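Local coordinates for protein CurD (Moorea producens 3L, PDB 5KP7) that probably acts as a hydroxymethylglutaryl-CoA synthase-type acyltransferase of the thiolase-like superfamily and binds 4'-phosphopantetheine, at residues 59-64 with 275-280; 190-195 with 320-325; 94-99 with 124-129; 159-164 with 200-205; 70-75 with 417-422. The protein carries 3 engineered substitutions. All blocks are in the same frame, centred on the assembly; numbering follows the deposited sequence.

Interaction 1 of 5, residues 59-64 with 275-280; sequences DNLMMK and TPFGGM. With PNS (4'-phosphopantetheine), chain E.
Phe277 turns its ring into the notch between Leu61 and Met63. Its chi1 of 53°, with CG between the backbone N and the carbonyl carbon, carries the ring between Leu61 and the ligand. Met63 CG meets Phe277 CB at 3.7 Å. Leu61 passes the ring at a slant, its CD2 3.8 Å from Phe277 CE2. Leu61 O sits at the ring edge, in plane, and also accepts from Gly279 N at 2.9 Å. Met63 SD stands obliquely, 5.1 Å from the Phe277 ring centroid, a Met-aromatic contact. PNS C30 lies over one ring face, toward the rim, and Met280 CG over the centre of the other. A water joins Met62 O to Gly278 N. Met62 is the first residue after helix 56-60 to leave helical angles, with the positive phi of a Schellman motif. A side chain on Gly278 would crowd Met62 CB. Met63 SD lies 3.7 Å from PNS C30. Carbon and sulfur thus meet this methyl, suggesting a grip by shape and dispersion.

Interaction 2 of 5, residues 190-195 with 320-325; sequences PSSGAG and NIMGAT. With PNS (4'-phosphopantetheine), chain E.
The Ser191 carbonyl is met nearly end-on by Asn320 N, with N to O at 2.8 Å. The Asn320 carbonyl is met by Gly193 N from a position tilted 33° out of its plane, also at 2.8 Å. The two bonds make a single beta bridge, Ser192 with Asn320, between two loops of the thiolase-like fold. The side-chain amide has Met322 N above its plane, donating to Asn320 OD1 at 2.9 Å in an Asx turn. With CG anti to the backbone N (chi1 -178°), the amide is carried toward the ligand, but ND2 stays 3.8 Å from PNS O40, too far for a bond. ND2 donates instead to a water that also bonds to Ser191 OG and Ser192 OG, and weakly to PNS O40. An alanine here is likely to leave Met322 N without its side-chain acceptor and this water without one donor. Both serine hydroxyls also bond Ala188 O. Ile321 wedges its CG2 against the Ala194 carbonyl carbon, 3.3 Å away, while its CD1 lies beside Gly195, where a side chain would clash. Ser191 reaches the ligand directly: PNS N36 donates to Ser191 OG at 2.9 Å, with a bent N-H...O angle of 135°.

Interaction 3 of 5, residues 94-99 with 124-129; sequences DKQRIE and GLSRNC
Gly124 and Lys95 meet first. Gly124 ends the helix before it with a Schellman motif, and a side chain here would clash with Lys95 NZ. The lysine runs out fully extended, CG anti to the backbone N (chi1 179°), which brings CE to 3.1 Å from Gly124 O. Its NZ goes on to bond Leu123 O. A water links Gly124 O to Gln96 NE2. Leu125 comes next. Its CD2 lies 4.0 Å from Lys95 CG, the two side chains crossing at about a right angle, and 4.2 Å from Ile98 CD1. Ile87 of helix 75-89 and Leu163 of strand 161-168 pack against the same cluster. Ser126 N donates to a water that in turn donates to Lys95 O and Ile98 O. Ser126 CB faces Gln96 OE1 at 3.5 Å. Its OG accepts from Asn128 N at 3.0 Å, an ST turn, and lies 2.9 Å from a third water, which also bonds Gln96 O. Asn128 O rests against Glu99 CG. Cys129 lays SG along the Glu99 backbone, and its CA makes a C-H...O contact with Glu99 O at 3.5 Å. Parallel strands 98-104 and 130-134, with helix 115-123 between them, make a beta-alpha-beta crossover, and this contact lies where both strands begin. No direct hydrogen bond spans the segments; waters join their polar groups, while Leu125 and Ile98 close the apolar side.

Interaction 4 of 5, residues 159-164 with 200-205; sequences GAKALV and LVSDTP
Ala162 and Val201 exchange two backbone hydrogen bonds. Ala162 N donates to Val201 O at 3.0 Å, in the carbonyl plane, and Val201 N donates to Ala162 O at 2.8 Å. They form a hydrogen-bonded antiparallel pair, and Leu163 with Leu200 is the next, non-hydrogen-bonded pair. Past the strand ends, one water joins Ala160 O to Asp203 N. Ser202 OG accepts from Thr204 N at 3.0 Å in an ST turn and also bonds Glu31. Lys161 extends over Leu200 at a slant, its CB 4.0 Å from Leu200 CD1, and runs beside Ser202, with CG 3.9 Å from Ser202 CB. A bend at its last torsion (chi4 -65°) keeps NZ beside Ser202, 4.0 Å from Ser202 CB, where it forms a salt bridge with Glu31. A methionine in its place would probably leave the Glu31 carboxylate without this positive mate. On the other face, Ala162 and Val164 pack beside Val201, Val164 CG2 lying 4.4 Å from Val201 CG2, under helix 140-154. The short strand segments 161-164 and 200-202 approach to 4.7 Å, their N-to-C directions at 151°. This is an antiparallel pairing inside the mixed beta sheet of the thiolase-like fold, where strand 161-168 also runs parallel to strand 98-104.

Interaction 5 of 5, residues 70-75 with 417-422; sequences LPYEDP and GVWKKI
Tyr72 stands in a type I beta turn, Leu70 to Glu73, and reaches across to helix 416-422. Its chi1 of 49° puts CG between the backbone N and the carbonyl carbon, which carries the ring from CB toward the helix. CD1 comes first, 4.0 Å from Trp419 CZ3. CE1 is next, touching both Trp419 CZ3 and Ile422 CD1 at 3.7 Å. CZ lies 3.8 Å from Trp419 CE3. At the tip, OH rests 3.5 Å from Val418 CG1. The two rings make a T-shaped stack: the edge of Trp419 points at one face of Tyr72, with planes at 80°. Leu70 CB lies over the opposite face, toward the rim, and Ile422 CD1 sits in plane at the ring edge. The tyrosine ring is thus held on two faces and one edge. Trp419 also stacks with Tyr412. Leu70 and Val418 reach toward each other tip to tip, with Leu70 CG 4.1 Å from Val418 CG1. The contact is mainly apolar, with no hydrogen bond across it, and joins the loop before helix 75-89 to a helix near the C terminus. Glu73 N to Leu70 O closes the turn, and Leu70 N in addition donates to the anti lone pair of Glu73 OE1 at 3.1 Å.

Overall arrangement
From the N terminus, interactions 1 and 5 open first, at 59-64 and 70-75. Interaction 3 opens at 94-99 and closes soonest, at 124-129. Interaction 4 opens at 159-164, and interaction 2 at 190-195, before 4 closes at 200-205, so 2 and 4 cross. Interactions 3 and 4 are in series and nest inside the loops closed by both 1 and 5. Interaction 1 closes at 275-280 and crosses interaction 2, which closes at 320-325. Interaction 5 closes last, at 417-422; it encloses 2, 3 and 4 and crosses 1. Interactions 3 and 4 join neighbouring strands of one sheet, 1 and 2 bring early and late segments together at the pantetheine, and 5 joins an early loop to helix 416-422.

Interaction 1 of 5, residues 59-64 with 275-280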
# COMPACT_ATOMS: atom_id res chain seq x y z
N ASP A 59 11.97 -11.23 -7.73
CA ASP A 59 10.97 -12.31 -7.97
C ASP A 59 10.66 -13.05 -6.64
O ASP A 59 9.49 -13.31 -6.31
CB ASP A 59 11.47 -13.31 -9.06
CG ASP A 59 11.39 -12.75 -10.50
OD1 ASP A 59 11.53 -11.54 -10.71
OD2 ASP A 59 11.19 -13.54 -11.47
N ASN A 60 11.68 -13.32 -5.85
CA ASN A 60 11.54 -13.93 -4.52
C ASN A 60 10.56 -13.17 -3.62
O ASN A 60 9.81 -13.75 -2.86
CB ASN A 60 12.89 -13.91 -3.82
CG ASN A 60 12.96 -14.87 -2.69
OD1 ASN A 60 12.72 -14.49 -1.55
ND2 ASN A 60 13.33 -16.12 -2.99
N LEU A 61 10.62 -11.85 -3.72
CA LEU A 61 9.82 -10.93 -2.91
C LEU A 61 8.49 -10.56 -3.58
O LEU A 61 7.72 -9.73 -3.05
CB LEU A 61 10.65 -9.69 -2.59
CG LEU A 61 11.87 -9.90 -1.69
CD1 LEU A 61 12.66 -8.61 -1.59
CD2 LEU A 61 11.47 -10.32 -0.28
N MET A 62 8.24 -11.17 -4.74
CA MET A 62 7.01 -11.02 -5.51
C MET A 62 6.86 -9.63 -6.12
O MET A 62 5.75 -9.18 -6.37
CB MET A 62 5.77 -11.45 -4.71
CG MET A 62 5.95 -12.80 -4.03
SD MET A 62 4.45 -13.35 -3.17
CE MET A 62 3.48 -13.97 -4.57
N MET A 63 7.97 -8.95 -6.39
CA MET A 63 7.96 -7.63 -6.98
C MET A 63 8.26 -7.75 -8.47
O MET A 63 9.09 -8.57 -8.87
CB MET A 63 8.99 -6.74 -6.28
CG MET A 63 8.76 -6.65 -4.77
SD MET A 63 10.21 -6.17 -3.78
CE MET A 63 10.39 -4.54 -4.43
N LYS A 64 7.55 -6.97 -9.29
CA LYS A 64 7.68 -7.06 -10.76
C LYS A 64 8.04 -5.69 -11.35
O LYS A 64 9.07 -5.53 -12.02
CB LYS A 64 6.40 -7.62 -11.42
CG LYS A 64 6.07 -9.09 -11.12
CD LYS A 64 4.78 -9.59 -11.82
CE LYS A 64 4.79 -11.10 -12.09
NZ LYS A 64 3.84 -11.57 -13.16
N THR A 275 0.06 -3.55 0.96
CA THR A 275 1.06 -4.39 0.32
C THR A 275 2.34 -3.61 -0.00
O THR A 275 2.52 -3.09 -1.11
CB THR A 275 0.45 -5.05 -0.96
OG1 THR A 275 -0.69 -5.83 -0.60
CG2 THR A 275 1.48 -5.98 -1.61
N PRO A 276 3.26 -3.51 0.97
CA PRO A 276 4.53 -2.86 0.66
C PRO A 276 5.30 -3.62 -0.43
O PRO A 276 5.94 -3.00 -1.27
CB PRO A 276 5.27 -2.90 2.00
CG PRO A 276 4.20 -2.98 3.02
CD PRO A 276 3.17 -3.87 2.39
N PHE A 277 5.19 -4.95 -0.40
CA PHE A 277 5.65 -5.85 -1.45
C PHE A 277 4.95 -7.20 -1.16
O PHE A 277 4.61 -7.49 -0.00
CB PHE A 277 7.17 -6.03 -1.52
CG PHE A 277 7.82 -6.41 -0.21
CD1 PHE A 277 8.09 -5.45 0.74
CD2 PHE A 277 8.22 -7.73 0.03
CE1 PHE A 277 8.72 -5.78 1.93
CE2 PHE A 277 8.83 -8.07 1.25
CZ PHE A 277 9.08 -7.09 2.19
N GLY A 278 4.70 -8.00 -2.20
CA GLY A 278 3.86 -9.17 -2.01
C GLY A 278 4.42 -10.22 -1.06
O GLY A 278 3.67 -10.86 -0.34
N GLY A 279 5.75 -10.38 -1.03
CA GLY A 279 6.36 -11.41 -0.19
C GLY A 279 6.02 -11.26 1.28
O GLY A 279 5.83 -12.27 1.99
N MET A 280 5.93 -10.02 1.77
CA MET A 280 5.61 -9.83 3.16
C MET A 280 4.15 -10.04 3.48
O MET A 280 3.82 -10.45 4.59
CB MET A 280 6.12 -8.50 3.74
CG MET A 280 5.57 -7.29 3.10
SD MET A 280 5.81 -5.88 4.21
CE MET A 280 4.45 -6.09 5.34
O23 PNS E . 14.48 -8.35 1.45
P24 PNS E . 14.78 -7.14 2.31
O26 PNS E . 16.21 -6.81 2.66
O27 PNS E . 14.21 -5.80 1.61
C28 PNS E . 12.90 -5.73 1.07
C29 PNS E . 12.87 -4.90 -0.22
C30 PNS E . 11.47 -4.59 -0.73
C31 PNS E . 14.19 -4.76 -1.01
C32 PNS E . 13.14 -3.44 0.39
O33 PNS E . 13.17 -2.40 -0.63
C34 PNS E . 12.24 -2.87 1.47
O35 PNS E . 12.40 -3.17 2.64
N36 PNS E . 11.22 -2.11 1.05
C37 PNS E . 10.03 -1.92 1.84
C38 PNS E . 10.11 -0.84 2.88
C39 PNS E . 8.75 -0.86 3.53
O40 PNS E . 7.86 -0.14 3.09
N41 PNS E . 8.58 -1.72 4.54
C42 PNS E . 7.31 -1.82 5.21
C43 PNS E . 7.21 -3.03 6.11
S44 PNS E . 5.60 -2.90 6.91
O HOH W 1 4.62 -7.12 -4.77

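Interaction 2 of 5, residues 190-195 with 320-325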
# COMPACT_ATOMS: atom_id res chain seq x y z
N PRO A 190 13.49 0.09 -4.44
CA PRO A 190 12.82 -0.94 -5.23
C PRO A 190 11.30 -1.01 -5.03
O PRO A 190 10.60 -1.35 -5.97
CB PRO A 190 13.45 -2.24 -4.70
CG PRO A 190 14.74 -1.81 -4.07
CD PRO A 190 14.47 -0.48 -3.49
N SER A 191 10.82 -0.67 -3.85
CA SER A 191 9.44 -0.90 -3.50
C SER A 191 8.54 0.31 -3.65
O SER A 191 7.34 0.16 -3.61
CB SER A 191 9.33 -1.46 -2.08
OG SER A 191 9.95 -0.63 -1.13
N SER A 192 9.10 1.51 -3.76
CA SER A 192 8.29 2.72 -3.58
C SER A 192 7.76 3.20 -4.95
O SER A 192 8.53 3.67 -5.78
CB SER A 192 9.12 3.78 -2.89
OG SER A 192 9.22 3.48 -1.50
N GLY A 193 6.45 3.05 -5.17
CA GLY A 193 5.82 3.38 -6.43
C GLY A 193 5.11 4.73 -6.40
O GLY A 193 5.38 5.60 -5.56
N ALA A 194 4.17 4.87 -7.31
CA ALA A 194 3.33 6.05 -7.43
C ALA A 194 1.95 5.60 -7.93
O ALA A 194 1.86 4.74 -8.79
CB ALA A 194 3.94 7.00 -8.42
N GLY A 195 0.89 6.15 -7.36
CA GLY A 195 -0.43 5.74 -7.79
C GLY A 195 -1.49 6.45 -7.01
O GLY A 195 -1.23 7.03 -5.95
N ASN A 320 4.63 -0.20 -4.00
CA ASN A 320 3.92 0.32 -2.84
C ASN A 320 3.47 1.75 -3.19
O ASN A 320 4.32 2.62 -3.44
CB ASN A 320 4.90 0.37 -1.66
CG ASN A 320 4.28 0.86 -0.37
OD1 ASN A 320 3.09 1.13 -0.29
ND2 ASN A 320 5.09 0.89 0.67
N ILE A 321 2.15 1.98 -3.19
CA ILE A 321 1.59 3.30 -3.44
C ILE A 321 0.96 3.86 -2.15
O ILE A 321 0.05 4.68 -2.19
CB ILE A 321 0.67 3.34 -4.67
CG1 ILE A 321 -0.52 2.39 -4.57
CG2 ILE A 321 1.49 2.99 -5.89
CD1 ILE A 321 -1.62 2.60 -5.62
N MET A 322 1.57 3.48 -1.04
CA MET A 322 1.30 4.03 0.29
C MET A 322 -0.14 3.94 0.66
O MET A 322 -0.69 2.85 0.63
CB MET A 322 1.85 5.47 0.43
CG MET A 322 3.24 5.68 -0.00
SD MET A 322 4.32 4.62 0.87
CE MET A 322 5.38 4.28 -0.53
N GLY A 323 -0.81 5.05 0.94
CA GLY A 323 -2.19 4.98 1.41
C GLY A 323 -3.23 4.46 0.44
O GLY A 323 -4.33 4.14 0.86
N ALA A 324 -2.89 4.39 -0.86
CA ALA A 324 -3.76 3.86 -1.89
C ALA A 324 -3.61 2.32 -2.09
O ALA A 324 -4.42 1.72 -2.80
CB ALA A 324 -3.48 4.56 -3.21
N THR A 325 -2.58 1.71 -1.52
CA THR A 325 -2.24 0.34 -1.90
C THR A 325 -3.34 -0.64 -1.55
O THR A 325 -3.69 -1.51 -2.37
CB THR A 325 -0.91 -0.13 -1.29
OG1 THR A 325 0.10 0.85 -1.55
CG2 THR A 325 -0.50 -1.46 -1.90
O23 PNS E . 14.48 -8.35 1.45
P24 PNS E . 14.78 -7.14 2.31
O26 PNS E . 16.21 -6.81 2.66
O27 PNS E . 14.21 -5.80 1.61
C28 PNS E . 12.90 -5.73 1.07
C29 PNS E . 12.87 -4.90 -0.22
C30 PNS E . 11.47 -4.59 -0.73
C31 PNS E . 14.19 -4.76 -1.01
C32 PNS E . 13.14 -3.44 0.39
O33 PNS E . 13.17 -2.40 -0.63
C34 PNS E . 12.24 -2.87 1.47
O35 PNS E . 12.40 -3.17 2.64
N36 PNS E . 11.22 -2.11 1.05
C37 PNS E . 10.03 -1.92 1.84
C38 PNS E . 10.11 -0.84 2.88
C39 PNS E . 8.75 -0.86 3.53
O40 PNS E . 7.86 -0.14 3.09
N41 PNS E . 8.58 -1.72 4.54
C42 PNS E . 7.31 -1.82 5.21
C43 PNS E . 7.21 -3.03 6.11
S44 PNS E . 5.60 -2.90 6.91
O HOH W 2 8.16 1.14 0.03

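Interaction 3 of 5, residues 94-99 with 124-129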
# COMPACT_ATOMS: atom_id res chain seq x y z
N ASP A 94 -26.01 14.16 -9.73
CA ASP A 94 -25.19 13.29 -8.88
C ASP A 94 -23.81 13.89 -8.61
O ASP A 94 -23.28 13.72 -7.51
CB ASP A 94 -25.03 11.89 -9.47
CG ASP A 94 -26.16 10.95 -9.08
OD1 ASP A 94 -26.97 11.27 -8.16
OD2 ASP A 94 -26.24 9.85 -9.72
N LYS A 95 -23.22 14.58 -9.58
CA LYS A 95 -21.94 15.28 -9.34
C LYS A 95 -22.10 16.34 -8.27
O LYS A 95 -21.24 16.50 -7.39
CB LYS A 95 -21.43 15.92 -10.64
CG LYS A 95 -20.12 16.69 -10.55
CD LYS A 95 -19.65 17.05 -11.96
CE LYS A 95 -18.39 17.87 -11.98
NZ LYS A 95 -17.89 18.24 -13.37
N GLN A 96 -23.20 17.08 -8.34
CA GLN A 96 -23.50 18.09 -7.34
C GLN A 96 -23.76 17.53 -5.94
O GLN A 96 -23.60 18.26 -4.98
CB GLN A 96 -24.69 18.96 -7.78
CG GLN A 96 -24.36 19.80 -9.00
CD GLN A 96 -23.24 20.77 -8.72
OE1 GLN A 96 -23.32 21.54 -7.78
NE2 GLN A 96 -22.18 20.69 -9.50
N ARG A 97 -24.13 16.26 -5.83
CA ARG A 97 -24.29 15.62 -4.54
C ARG A 97 -22.97 15.32 -3.80
O ARG A 97 -23.03 15.01 -2.62
CB ARG A 97 -25.13 14.34 -4.64
CG ARG A 97 -26.62 14.61 -4.90
CD ARG A 97 -27.39 13.33 -5.16
NE ARG A 97 -28.82 13.63 -5.33
CZ ARG A 97 -29.52 13.56 -6.47
NH1 ARG A 97 -28.98 13.17 -7.62
NH2 ARG A 97 -30.82 13.89 -6.45
N ILE A 98 -21.83 15.42 -4.47
CA ILE A 98 -20.54 15.23 -3.78
C ILE A 98 -20.31 16.47 -2.89
O ILE A 98 -20.12 17.57 -3.39
CB ILE A 98 -19.37 15.02 -4.74
CG1 ILE A 98 -19.60 13.74 -5.57
CG2 ILE A 98 -18.06 14.97 -3.96
CD1 ILE A 98 -18.68 13.59 -6.78
N GLU A 99 -20.40 16.28 -1.57
CA GLU A 99 -20.24 17.37 -0.62
C GLU A 99 -19.07 17.20 0.35
O GLU A 99 -18.95 17.94 1.31
CB GLU A 99 -21.54 17.57 0.16
CG GLU A 99 -22.70 17.95 -0.77
CD GLU A 99 -23.83 18.67 -0.10
OE1 GLU A 99 -23.88 18.74 1.15
OE2 GLU A 99 -24.73 19.14 -0.86
N GLY A 124 -14.35 20.10 -11.40
CA GLY A 124 -15.57 20.90 -11.56
C GLY A 124 -16.63 20.64 -10.51
O GLY A 124 -17.82 20.70 -10.80
N LEU A 125 -16.22 20.33 -9.29
CA LEU A 125 -17.15 19.95 -8.23
C LEU A 125 -17.82 21.18 -7.62
O LEU A 125 -17.38 22.30 -7.83
CB LEU A 125 -16.43 19.11 -7.16
CG LEU A 125 -15.80 17.82 -7.65
CD1 LEU A 125 -15.22 17.07 -6.46
CD2 LEU A 125 -16.80 16.93 -8.38
N SER A 126 -18.88 20.94 -6.86
CA SER A 126 -19.62 22.00 -6.18
C SER A 126 -18.75 22.80 -5.21
O SER A 126 -17.85 22.24 -4.56
CB SER A 126 -20.78 21.40 -5.37
OG SER A 126 -21.54 22.44 -4.75
N ARG A 127 -19.06 24.10 -5.07
CA ARG A 127 -18.44 24.88 -4.02
C ARG A 127 -19.01 24.57 -2.64
O ARG A 127 -18.35 24.87 -1.62
CB ARG A 127 -18.54 26.38 -4.32
CG ARG A 127 -17.62 26.80 -5.43
CD ARG A 127 -17.53 28.32 -5.55
NE ARG A 127 -16.47 28.68 -6.50
CZ ARG A 127 -15.97 29.92 -6.63
NH1 ARG A 127 -16.44 30.92 -5.91
NH2 ARG A 127 -14.95 30.13 -7.48
N ASN A 128 -20.19 23.97 -2.59
CA ASN A 128 -20.77 23.54 -1.30
C ASN A 128 -20.23 22.15 -0.97
O ASN A 128 -20.93 21.14 -1.06
CB ASN A 128 -22.31 23.58 -1.34
CG ASN A 128 -22.84 24.97 -1.58
OD1 ASN A 128 -23.56 25.22 -2.56
ND2 ASN A 128 -22.55 25.88 -0.67
N CYS A 129 -18.97 22.13 -0.55
CA CYS A 129 -18.22 20.88 -0.40
C CYS A 129 -17.16 21.08 0.69
O CYS A 129 -16.34 21.99 0.58
CB CYS A 129 -17.50 20.59 -1.71
SG CYS A 129 -16.80 18.94 -1.81
O HOH W 3 -19.73 18.36 -6.08
O HOH W 4 -20.04 22.30 -10.09
O HOH W 5 -23.25 20.56 -3.38

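Interaction 4 of 5, residues 159-164 with 200-205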
# COMPACT_ATOMS: atom_id res chain seq x y z
N GLY A 159 -28.54 11.74 0.79
CA GLY A 159 -28.23 11.92 -0.62
C GLY A 159 -26.82 12.43 -0.90
O GLY A 159 -26.34 12.31 -2.03
N ALA A 160 -26.13 13.01 0.10
CA ALA A 160 -24.78 13.48 -0.14
C ALA A 160 -23.86 12.31 -0.38
O ALA A 160 -24.02 11.25 0.21
CB ALA A 160 -24.26 14.29 1.03
N LYS A 161 -22.89 12.51 -1.26
CA LYS A 161 -21.83 11.55 -1.53
C LYS A 161 -20.51 12.13 -1.06
O LYS A 161 -20.38 13.36 -0.87
CB LYS A 161 -21.74 11.27 -3.03
CG LYS A 161 -23.05 10.72 -3.64
CD LYS A 161 -22.86 10.38 -5.11
CE LYS A 161 -24.19 10.09 -5.83
NZ LYS A 161 -24.92 8.89 -5.35
N ALA A 162 -19.52 11.27 -0.89
CA ALA A 162 -18.17 11.71 -0.57
C ALA A 162 -17.22 11.15 -1.59
O ALA A 162 -17.40 10.03 -2.05
CB ALA A 162 -17.76 11.27 0.85
N LEU A 163 -16.18 11.91 -1.91
CA LEU A 163 -15.14 11.43 -2.79
C LEU A 163 -13.85 11.33 -1.98
O LEU A 163 -13.39 12.34 -1.44
CB LEU A 163 -14.95 12.40 -3.97
CG LEU A 163 -13.91 12.08 -5.03
CD1 LEU A 163 -14.27 10.81 -5.77
CD2 LEU A 163 -13.75 13.26 -5.99
N VAL A 164 -13.31 10.13 -1.89
CA VAL A 164 -12.09 9.87 -1.12
C VAL A 164 -11.02 9.45 -2.11
O VAL A 164 -11.22 8.48 -2.86
CB VAL A 164 -12.31 8.75 -0.08
CG1 VAL A 164 -11.00 8.45 0.64
CG2 VAL A 164 -13.41 9.12 0.91
N LEU A 200 -15.84 6.74 -4.73
CA LEU A 200 -17.07 7.48 -4.49
C LEU A 200 -17.84 6.71 -3.47
O LEU A 200 -18.09 5.54 -3.67
CB LEU A 200 -17.85 7.65 -5.79
CG LEU A 200 -19.14 8.48 -5.77
CD1 LEU A 200 -18.82 9.92 -5.42
CD2 LEU A 200 -19.91 8.38 -7.07
N VAL A 201 -18.20 7.35 -2.35
CA VAL A 201 -18.86 6.70 -1.25
C VAL A 201 -20.29 7.25 -1.09
O VAL A 201 -20.49 8.47 -1.11
CB VAL A 201 -18.05 6.90 0.06
CG1 VAL A 201 -18.77 6.29 1.26
CG2 VAL A 201 -16.65 6.32 -0.12
N SER A 202 -21.26 6.35 -0.92
CA SER A 202 -22.66 6.74 -0.88
C SER A 202 -23.53 5.62 -0.28
O SER A 202 -23.02 4.58 0.14
CB SER A 202 -23.15 7.01 -2.31
OG SER A 202 -23.41 5.79 -2.99
N ASP A 203 -24.83 5.88 -0.26
CA ASP A 203 -25.82 4.91 0.18
C ASP A 203 -26.28 3.94 -0.93
O ASP A 203 -27.19 3.18 -0.71
CB ASP A 203 -27.02 5.60 0.83
CG ASP A 203 -27.84 6.43 -0.14
OD1 ASP A 203 -27.48 6.56 -1.33
OD2 ASP A 203 -28.87 6.98 0.31
N THR A 204 -25.67 4.02 -2.12
CA THR A 204 -25.87 2.99 -3.16
C THR A 204 -24.51 2.39 -3.56
O THR A 204 -23.93 2.75 -4.58
CB THR A 204 -26.61 3.54 -4.39
OG1 THR A 204 -25.88 4.64 -4.94
CG2 THR A 204 -28.01 4.00 -4.00
N PRO A 205 -23.99 1.47 -2.74
CA PRO A 205 -22.63 0.94 -2.93
C PRO A 205 -22.56 -0.12 -4.01
O PRO A 205 -22.51 -1.31 -3.71
CB PRO A 205 -22.30 0.34 -1.55
CG PRO A 205 -23.61 -0.06 -1.02
CD PRO A 205 -24.56 1.01 -1.46
O HOH W 6 -27.36 9.31 1.72
O HOH W 7 -25.41 8.87 -0.34

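Interaction 5 of 5, residues 70-75 with 417-422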
# COMPACT_ATOMS: atom_id res chain seq x y z
N LEU A 70 6.41 11.18 -13.44
CA LEU A 70 7.23 12.13 -14.21
C LEU A 70 7.32 13.46 -13.48
O LEU A 70 6.53 13.75 -12.61
CB LEU A 70 6.63 12.33 -15.61
CG LEU A 70 6.82 11.26 -16.68
CD1 LEU A 70 8.25 11.33 -17.21
CD2 LEU A 70 6.54 9.86 -16.20
N PRO A 71 8.29 14.33 -13.86
CA PRO A 71 8.39 15.66 -13.21
C PRO A 71 7.17 16.55 -13.41
O PRO A 71 6.84 17.36 -12.54
CB PRO A 71 9.69 16.25 -13.80
CG PRO A 71 10.48 15.05 -14.18
CD PRO A 71 9.49 14.03 -14.69
N TYR A 72 6.43 16.29 -14.49
CA TYR A 72 5.21 17.00 -14.78
C TYR A 72 3.98 16.25 -14.27
O TYR A 72 2.88 16.38 -14.82
CB TYR A 72 5.13 17.33 -16.29
CG TYR A 72 5.41 16.17 -17.22
CD1 TYR A 72 4.46 15.17 -17.44
CD2 TYR A 72 6.66 16.04 -17.85
CE1 TYR A 72 4.73 14.11 -18.30
CE2 TYR A 72 6.92 14.98 -18.69
CZ TYR A 72 5.96 14.03 -18.91
OH TYR A 72 6.24 12.99 -19.77
N GLU A 73 4.15 15.47 -13.19
CA GLU A 73 3.04 14.90 -12.47
C GLU A 73 3.31 15.10 -10.99
O GLU A 73 4.48 15.24 -10.56
CB GLU A 73 2.90 13.41 -12.76
CG GLU A 73 2.67 13.08 -14.23
CD GLU A 73 2.48 11.60 -14.41
OE1 GLU A 73 3.52 10.87 -14.40
OE2 GLU A 73 1.29 11.14 -14.52
N ASP A 74 2.23 15.15 -10.22
CA ASP A 74 2.33 15.25 -8.78
C ASP A 74 1.12 14.54 -8.16
O ASP A 74 0.32 13.94 -8.89
CB ASP A 74 2.54 16.73 -8.39
CG ASP A 74 1.30 17.58 -8.50
OD1 ASP A 74 0.22 17.02 -8.79
OD2 ASP A 74 1.42 18.81 -8.28
N PRO A 75 0.98 14.55 -6.83
CA PRO A 75 -0.15 13.83 -6.26
C PRO A 75 -1.51 14.38 -6.64
O PRO A 75 -2.46 13.64 -6.68
CB PRO A 75 0.11 13.91 -4.75
CG PRO A 75 1.58 14.03 -4.66
CD PRO A 75 1.97 14.92 -5.80
N GLY A 417 9.16 10.11 -26.04
CA GLY A 417 8.41 8.85 -26.13
C GLY A 417 7.37 8.64 -25.05
O GLY A 417 6.32 8.05 -25.31
N VAL A 418 7.67 9.12 -23.85
CA VAL A 418 6.72 9.08 -22.75
C VAL A 418 5.57 9.99 -23.09
O VAL A 418 4.42 9.63 -22.89
CB VAL A 418 7.33 9.50 -21.39
CG1 VAL A 418 6.26 9.53 -20.30
CG2 VAL A 418 8.47 8.58 -20.99
N TRP A 419 5.86 11.17 -23.64
CA TRP A 419 4.81 12.11 -23.97
C TRP A 419 3.83 11.55 -25.00
O TRP A 419 2.61 11.73 -24.86
CB TRP A 419 5.37 13.45 -24.46
CG TRP A 419 4.32 14.49 -24.51
CD1 TRP A 419 3.70 14.98 -25.61
CD2 TRP A 419 3.72 15.13 -23.39
NE1 TRP A 419 2.79 15.93 -25.26
CE2 TRP A 419 2.76 16.03 -23.89
CE3 TRP A 419 3.91 15.04 -22.00
CZ2 TRP A 419 1.99 16.84 -23.07
CZ3 TRP A 419 3.14 15.84 -21.18
CH2 TRP A 419 2.20 16.73 -21.72
N LYS A 420 4.37 10.85 -26.00
CA LYS A 420 3.54 10.25 -27.05
C LYS A 420 2.48 9.30 -26.46
O LYS A 420 1.39 9.21 -27.00
CB LYS A 420 4.40 9.56 -28.12
CG LYS A 420 3.71 9.43 -29.45
CD LYS A 420 4.65 8.89 -30.51
CE LYS A 420 3.90 8.54 -31.78
NZ LYS A 420 4.72 7.70 -32.68
N LYS A 421 2.80 8.62 -25.36
CA LYS A 421 1.85 7.76 -24.64
C LYS A 421 0.75 8.53 -23.87
O LYS A 421 -0.35 8.02 -23.73
CB LYS A 421 2.59 6.85 -23.63
CG LYS A 421 3.42 5.74 -24.25
CD LYS A 421 2.53 4.58 -24.67
CE LYS A 421 3.27 3.26 -24.65
NZ LYS A 421 2.29 2.17 -24.83
N ILE A 422 1.06 9.73 -23.39
CA ILE A 422 0.14 10.57 -22.60
C ILE A 422 -0.76 11.44 -23.50
O ILE A 422 -1.96 11.55 -23.25
CB ILE A 422 0.95 11.48 -21.63
CG1 ILE A 422 1.75 10.62 -20.66
CG2 ILE A 422 0.05 12.42 -20.82
CD1 ILE A 422 2.71 11.41 -19.79